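Local coordinates for protein serine protease inhibitor 2 (Anopheles gambiae, PDB 3PZF) that inhibits clip-domain serine proteases that activate phenoloxidase, and so restrains the melanization immune response in mosquito hemolymph, at residues G187-P192 / L235-R240; A245-L250 / F377-T382. One frame throughout, in Å; residues are numbered along the deposited sequence.

Contact 1 of 2, residues G187-P192 / L235-R240; sequences GLWTYP and LRLPYR
The indole of Trp189 and the phenol of Tyr239 run alongside one another with their ends in the same direction, in the breach of the serpin fold, where strand 177-188 of sheet A runs out against the end of strand 232-238 of sheet B. A single bridge joins the backbones. Arg240 N donates to Leu188 O at 2.8 Å, while Thr190 N gives a nearly straight bond to Pro238 O (3.0 Å, 169°). Pro238 O also accepts from a water bonded by Tyr191 N, and weakly from Thr190 OG1 at 3.4 Å. A second water accepts from Leu188 N and donates to Arg240 O. With CG beside its backbone N (chi1 -66°), Tyr239 forms an offset stack on the six-membered ring of Trp189, centroids 4.5 Å apart and planes at 14°. Leu237 CD1 covers the opposite face of the indole, and Pro238 O meets its edge. Trp189 NE1 bonds to Asn342 O, and Tyr239 OH to Ser346 OG in the hinge required for peptidase binding. Arg240 NH1 forms a salt bridge with Glu353 OE1, while Thr190 O, 3.1 Å from Arg240 NH2, lies over a face of the guanidinium, too poorly angled for a hydrogen bond.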
loop_
_atom_site.group_PDB
_atom_site.type_symbol
_atom_site.label_atom_id
_atom_site.label_comp_id
_atom_site.label_asym_id
_atom_site.label_seq_id
_atom_site.Cartn_x
_atom_site.Cartn_y
_atom_site.Cartn_z
ATOM N N GLY A 187 1.219 14.840 1.233
ATOM C CA GLY A 187 2.474 15.297 0.654
ATOM C C GLY A 187 2.263 16.324 -0.449
ATOM O O GLY A 187 1.157 16.489 -0.933
ATOM N N LEU A 188 3.336 17.012 -0.836
ATOM C CA LEU A 188 3.273 18.059 -1.864
ATOM C C LEU A 188 4.126 17.670 -3.040
ATOM O O LEU A 188 5.274 17.206 -2.877
ATOM C CB LEU A 188 3.822 19.386 -1.327
ATOM C CG LEU A 188 2.966 20.092 -0.276
ATOM C CD1 LEU A 188 3.726 21.250 0.366
ATOM C CD2 LEU A 188 1.697 20.577 -0.933
ATOM N N TRP A 189 3.619 17.890 -4.245
ATOM C CA TRP A 189 4.469 17.678 -5.403
ATOM C C TRP A 189 5.637 18.658 -5.371
ATOM O O TRP A 189 5.457 19.836 -5.055
ATOM C CB TRP A 189 3.699 17.992 -6.699
ATOM C CG TRP A 189 2.507 17.143 -6.994
ATOM C CD1 TRP A 189 1.236 17.597 -7.289
ATOM C CD2 TRP A 189 2.450 15.719 -7.082
ATOM N NE1 TRP A 189 0.399 16.535 -7.533
ATOM C CE2 TRP A 189 1.113 15.371 -7.417
ATOM C CE3 TRP A 189 3.385 14.694 -6.904
ATOM C CZ2 TRP A 189 0.696 14.043 -7.569
ATOM C CZ3 TRP A 189 2.970 13.374 -7.055
ATOM C CH2 TRP A 189 1.644 13.059 -7.386
ATOM N N THR A 190 6.827 18.197 -5.743
ATOM C CA THR A 190 7.925 19.112 -5.990
ATOM C C THR A 190 7.527 20.078 -7.130
ATOM O O THR A 190 7.862 21.259 -7.123
ATOM C CB THR A 190 9.177 18.331 -6.377
ATOM O OG1 THR A 190 9.465 17.372 -5.341
ATOM C CG2 THR A 190 10.366 19.281 -6.581
ATOM N N TYR A 191 6.773 19.567 -8.093
ATOM C CA TYR A 191 6.377 20.365 -9.263
ATOM C C TYR A 191 4.841 20.372 -9.348
ATOM O O TYR A 191 4.241 19.495 -9.937
ATOM C CB TYR A 191 6.984 19.787 -10.536
ATOM C CG TYR A 191 8.503 19.755 -10.474
ATOM C CD1 TYR A 191 9.226 20.941 -10.504
ATOM C CD2 TYR A 191 9.187 18.560 -10.319
ATOM C CE1 TYR A 191 10.610 20.939 -10.424
ATOM C CE2 TYR A 191 10.583 18.548 -10.236
ATOM C CZ TYR A 191 11.275 19.740 -10.293
ATOM O OH TYR A 191 12.643 19.733 -10.198
ATOM N N PRO A 192 4.211 21.358 -8.722
ATOM C CA PRO A 192 2.735 21.305 -8.689
ATOM C C PRO A 192 2.159 21.670 -10.060
ATOM O O PRO A 192 2.815 22.407 -10.818
ATOM C CB PRO A 192 2.361 22.386 -7.670
ATOM C CG PRO A 192 3.555 23.310 -7.619
ATOM C CD PRO A 192 4.760 22.432 -7.876
ATOM N N LEU A 235 6.054 7.256 -15.742
ATOM C CA LEU A 235 6.345 8.641 -15.340
ATOM C C LEU A 235 6.577 8.723 -13.839
ATOM O O LEU A 235 5.883 8.065 -13.069
ATOM C CB LEU A 235 5.145 9.546 -15.710
ATOM C CG LEU A 235 5.177 10.981 -15.175
ATOM C CD1 LEU A 235 6.141 11.876 -16.001
ATOM C CD2 LEU A 235 3.778 11.617 -15.213
ATOM N N ARG A 236 7.511 9.575 -13.424
ATOM C CA ARG A 236 7.781 9.803 -12.005
ATOM C C ARG A 236 7.469 11.246 -11.635
ATOM O O ARG A 236 8.053 12.161 -12.223
ATOM C CB ARG A 236 9.285 9.529 -11.725
ATOM C CG ARG A 236 9.747 9.943 -10.315
ATOM C CD ARG A 236 11.301 9.761 -10.225
ATOM N NE ARG A 236 11.876 10.193 -8.955
ATOM C CZ ARG A 236 12.319 11.415 -8.707
ATOM N NH1 ARG A 236 12.257 12.348 -9.650
ATOM N NH2 ARG A 236 12.873 11.693 -7.526
ATOM N N LEU A 237 6.572 11.444 -10.658
ATOM C CA LEU A 237 6.339 12.760 -10.052
ATOM C C LEU A 237 6.783 12.712 -8.595
ATOM O O LEU A 237 6.158 12.022 -7.778
ATOM C CB LEU A 237 4.846 13.148 -10.082
ATOM C CG LEU A 237 4.233 13.209 -11.482
ATOM C CD1 LEU A 237 2.771 13.766 -11.352
ATOM C CD2 LEU A 237 5.095 14.049 -12.454
ATOM N N PRO A 238 7.859 13.425 -8.270
ATOM C CA PRO A 238 8.408 13.432 -6.913
ATOM C C PRO A 238 7.594 14.295 -5.953
ATOM O O PRO A 238 7.005 15.283 -6.378
ATOM C CB PRO A 238 9.787 14.062 -7.112
ATOM C CG PRO A 238 9.614 14.942 -8.331
ATOM C CD PRO A 238 8.735 14.144 -9.218
ATOM N N TYR A 239 7.578 13.922 -4.674
ATOM C CA TYR A 239 7.063 14.793 -3.628
ATOM C C TYR A 239 8.202 15.527 -2.920
ATOM O O TYR A 239 9.325 15.031 -2.878
ATOM C CB TYR A 239 6.307 13.967 -2.576
ATOM C CG TYR A 239 5.036 13.305 -3.050
ATOM C CD1 TYR A 239 3.825 14.000 -3.068
ATOM C CD2 TYR A 239 5.035 11.972 -3.430
ATOM C CE1 TYR A 239 2.651 13.378 -3.474
ATOM C CE2 TYR A 239 3.859 11.341 -3.827
ATOM C CZ TYR A 239 2.679 12.051 -3.852
ATOM O OH TYR A 239 1.511 11.426 -4.248
ATOM N N ARG A 240 7.915 16.678 -2.313
ATOM C CA ARG A 240 8.922 17.388 -1.526
ATOM C C ARG A 240 9.352 16.532 -0.342
ATOM O O ARG A 240 8.546 15.804 0.230
ATOM C CB ARG A 240 8.371 18.723 -1.020
ATOM C CG ARG A 240 7.957 19.664 -2.148
ATOM C CD ARG A 240 7.733 21.083 -1.682
ATOM N NE ARG A 240 7.303 21.898 -2.819
ATOM C CZ ARG A 240 8.127 22.469 -3.697
ATOM N NH1 ARG A 240 9.448 22.341 -3.567
ATOM N NH2 ARG A 240 7.629 23.177 -4.708
HETATM O O HOH W 1 5.803 16.424 0.532
HETATM O O HOH W 2 6.483 16.745 -8.763
#

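Contact 2 of 2, residues A245-L250 / F377-T382; sequences AMYFIL and FIEDET
The Phe377 ring receives Tyr247 CB over one face, 3.7 Å from its centroid, and Ile249 CD1 at its edge, near the ring plane. The Tyr247 ring is almost parallel to it, planes 13° apart, but slid so far that the two barely overlap: the CH-pi contact of the methylene, rather than a stack, carries this pair. The first torsion of Phe377 sets CG between the backbone N and the carbonyl carbon (chi1 62°), and the ring then lies against Tyr247 CB. At the edge of the Tyr247 ring, in its plane, lies a water. It accepts from Tyr247 OH at 2.5 Å and donates to Glu379 OE2 and Glu381 OE1, bringing two carboxylates together. Each acid also has a salt bridge, Glu379 OE1 with Arg21 NE and Glu381 OE2 with Arg236 NH2; the two arginines probably offset the cost of holding two carboxylates so close. Beneath these groups runs a classic antiparallel pairing in sheet B of the serpin core, strand 244-251 against strand 374-380. Ala245 and Glu379 form one hydrogen-bonded pair, and Tyr247 and Phe377 another, the bond from Tyr247 N to Phe377 O measuring 2.7 Å. Between them sits the non-hydrogen-bonded pair Met246 and Ile378, whose side chains occupy the other face of the sheet; the Met246 chain bends at chi3 (-79°), and CE reaches Ile378 CG1 at 3.6 Å. Past the strand end, the extended side chain of Glu381 reaches across to Ala245, its CD 3.4 Å from Ala245 CB. An Asx turn shapes this exit: Asp380 OD1 accepts from both Thr382 N and Thr382 OG1, while Asp380 OD2 is hydrogen-bonded to Ser96 OG.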
loop_
_atom_site.group_PDB
_atom_site.type_symbol
_atom_site.label_atom_id
_atom_site.label_comp_id
_atom_site.label_asym_id
_atom_site.label_seq_id
_atom_site.Cartn_x
_atom_site.Cartn_y
_atom_site.Cartn_z
ATOM N N ALA A 245 8.198 9.453 -4.087
ATOM C CA ALA A 245 7.727 9.845 -5.432
ATOM C C ALA A 245 6.566 8.968 -5.849
ATOM O O ALA A 245 6.460 7.859 -5.370
ATOM C CB ALA A 245 8.896 9.708 -6.439
ATOM N N MET A 246 5.658 9.464 -6.696
ATOM C CA MET A 246 4.610 8.611 -7.241
ATOM C C MET A 246 4.980 8.243 -8.657
ATOM O O MET A 246 5.294 9.108 -9.474
ATOM C CB MET A 246 3.222 9.281 -7.234
ATOM C CG MET A 246 2.129 8.359 -7.808
ATOM S SD MET A 246 0.417 9.006 -7.603
ATOM C CE MET A 246 0.031 8.615 -5.901
ATOM N N TYR A 247 4.921 6.952 -8.961
ATOM C CA TYR A 247 5.132 6.501 -10.334
ATOM C C TYR A 247 3.813 6.129 -10.977
ATOM O O TYR A 247 2.908 5.640 -10.295
ATOM C CB TYR A 247 6.033 5.275 -10.352
ATOM C CG TYR A 247 7.513 5.546 -10.200
ATOM C CD1 TYR A 247 8.100 5.626 -8.935
ATOM C CD2 TYR A 247 8.345 5.699 -11.330
ATOM C CE1 TYR A 247 9.485 5.861 -8.794
ATOM C CE2 TYR A 247 9.720 5.915 -11.182
ATOM C CZ TYR A 247 10.278 6.005 -9.922
ATOM O OH TYR A 247 11.667 6.206 -9.829
ATOM N N PHE A 248 3.685 6.399 -12.285
ATOM C CA PHE A 248 2.478 6.073 -13.042
ATOM C C PHE A 248 2.891 5.168 -14.182
ATOM O O PHE A 248 3.843 5.488 -14.894
ATOM C CB PHE A 248 1.841 7.351 -13.633
ATOM C CG PHE A 248 1.453 8.368 -12.585
ATOM C CD1 PHE A 248 0.151 8.430 -12.112
ATOM C CD2 PHE A 248 2.410 9.215 -12.026
ATOM C CE1 PHE A 248 -0.196 9.338 -11.124
ATOM C CE2 PHE A 248 2.057 10.130 -11.035
ATOM C CZ PHE A 248 0.745 10.199 -10.596
ATOM N N ILE A 249 2.179 4.064 -14.374
ATOM C CA ILE A 249 2.408 3.194 -15.534
ATOM C C ILE A 249 1.139 3.192 -16.373
ATOM O O ILE A 249 0.113 2.668 -15.935
ATOM C CB ILE A 249 2.753 1.765 -15.113
ATOM C CG1 ILE A 249 4.046 1.770 -14.266
ATOM C CG2 ILE A 249 2.883 0.851 -16.340
ATOM C CD1 ILE A 249 4.373 0.388 -13.596
ATOM N N LEU A 250 1.236 3.787 -17.568
ATOM C CA LEU A 250 0.080 4.022 -18.436
ATOM C C LEU A 250 0.236 3.131 -19.654
ATOM O O LEU A 250 1.107 3.376 -20.499
ATOM C CB LEU A 250 0.040 5.493 -18.856
ATOM C CG LEU A 250 -1.030 5.890 -19.901
ATOM C CD1 LEU A 250 -2.446 5.777 -19.325
ATOM C CD2 LEU A 250 -0.769 7.305 -20.386
ATOM N N PHE A 377 2.075 3.858 -8.072
ATOM C CA PHE A 377 2.618 3.445 -6.780
ATOM C C PHE A 377 3.443 4.574 -6.173
ATOM O O PHE A 377 3.902 5.471 -6.885
ATOM C CB PHE A 377 3.395 2.100 -6.841
ATOM C CG PHE A 377 4.618 2.095 -7.721
ATOM C CD1 PHE A 377 4.529 1.772 -9.067
ATOM C CD2 PHE A 377 5.886 2.331 -7.177
ATOM C CE1 PHE A 377 5.685 1.722 -9.866
ATOM C CE2 PHE A 377 7.037 2.293 -7.994
ATOM C CZ PHE A 377 6.914 1.983 -9.326
ATOM N N ILE A 378 3.546 4.578 -4.849
ATOM C CA ILE A 378 4.381 5.554 -4.170
ATOM C C ILE A 378 5.511 4.783 -3.532
ATOM O O ILE A 378 5.255 3.793 -2.841
ATOM C CB ILE A 378 3.595 6.297 -3.095
ATOM C CG1 ILE A 378 2.480 7.126 -3.774
ATOM C CG2 ILE A 378 4.546 7.244 -2.309
ATOM C CD1 ILE A 378 1.605 7.833 -2.786
ATOM N N GLU A 379 6.740 5.233 -3.749
ATOM C CA GLU A 379 7.904 4.508 -3.231
ATOM C C GLU A 379 8.790 5.424 -2.396
ATOM O O GLU A 379 8.870 6.615 -2.661
ATOM C CB GLU A 379 8.649 3.938 -4.437
ATOM C CG GLU A 379 10.123 3.711 -4.336
ATOM C CD GLU A 379 10.637 3.179 -5.654
ATOM O OE1 GLU A 379 10.081 2.170 -6.123
ATOM O OE2 GLU A 379 11.550 3.789 -6.245
ATOM N N ASP A 380 9.404 4.848 -1.364
ATOM C CA ASP A 380 10.519 5.454 -0.635
ATOM C C ASP A 380 11.754 5.268 -1.523
ATOM O O ASP A 380 12.216 4.158 -1.718
ATOM C CB ASP A 380 10.677 4.740 0.722
ATOM C CG ASP A 380 11.840 5.284 1.550
ATOM O OD1 ASP A 380 12.785 5.865 0.971
ATOM O OD2 ASP A 380 11.797 5.140 2.796
ATOM N N GLU A 381 12.240 6.349 -2.125
ATOM C CA GLU A 381 13.277 6.232 -3.140
ATOM C C GLU A 381 14.654 6.028 -2.528
ATOM O O GLU A 381 15.617 5.858 -3.256
ATOM C CB GLU A 381 13.296 7.463 -4.022
ATOM C CG GLU A 381 11.956 7.668 -4.725
ATOM C CD GLU A 381 12.083 8.651 -5.841
ATOM O OE1 GLU A 381 12.015 8.210 -7.005
ATOM O OE2 GLU A 381 12.299 9.844 -5.542
ATOM N N THR A 382 14.746 6.073 -1.203
ATOM C CA THR A 382 16.044 5.816 -0.553
ATOM C C THR A 382 16.243 4.328 -0.296
ATOM O O THR A 382 17.389 3.853 -0.226
ATOM C CB THR A 382 16.247 6.575 0.778
ATOM O OG1 THR A 382 15.388 6.041 1.791
ATOM C CG2 THR A 382 16.021 8.074 0.617
HETATM O O HOH W 3 12.685 5.682 -7.556
#

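How the contacts relate
From the N terminus, the chain leaves strand 177-188 and travels through 42 residues, rich in strand and without helix, before contact 1 closes that loop at 235-240. A short turn then leads into strand 244-251, where contact 2 opens; it closes only after a further 126 residues, which include the hinge and the inferred reactive bond. The two loops stand in series, neither nested nor crossed. Contact 1 ties the end of a sheet A strand to sheet B, and contact 2 brings a C-terminal strand into sheet B. They meet through the salt bridge of Arg236 NH2 with Glu381 OE2, a probable hydrogen bond from Met246 N to Leu237 O, and Tyr239 OH packed on Met246 CE.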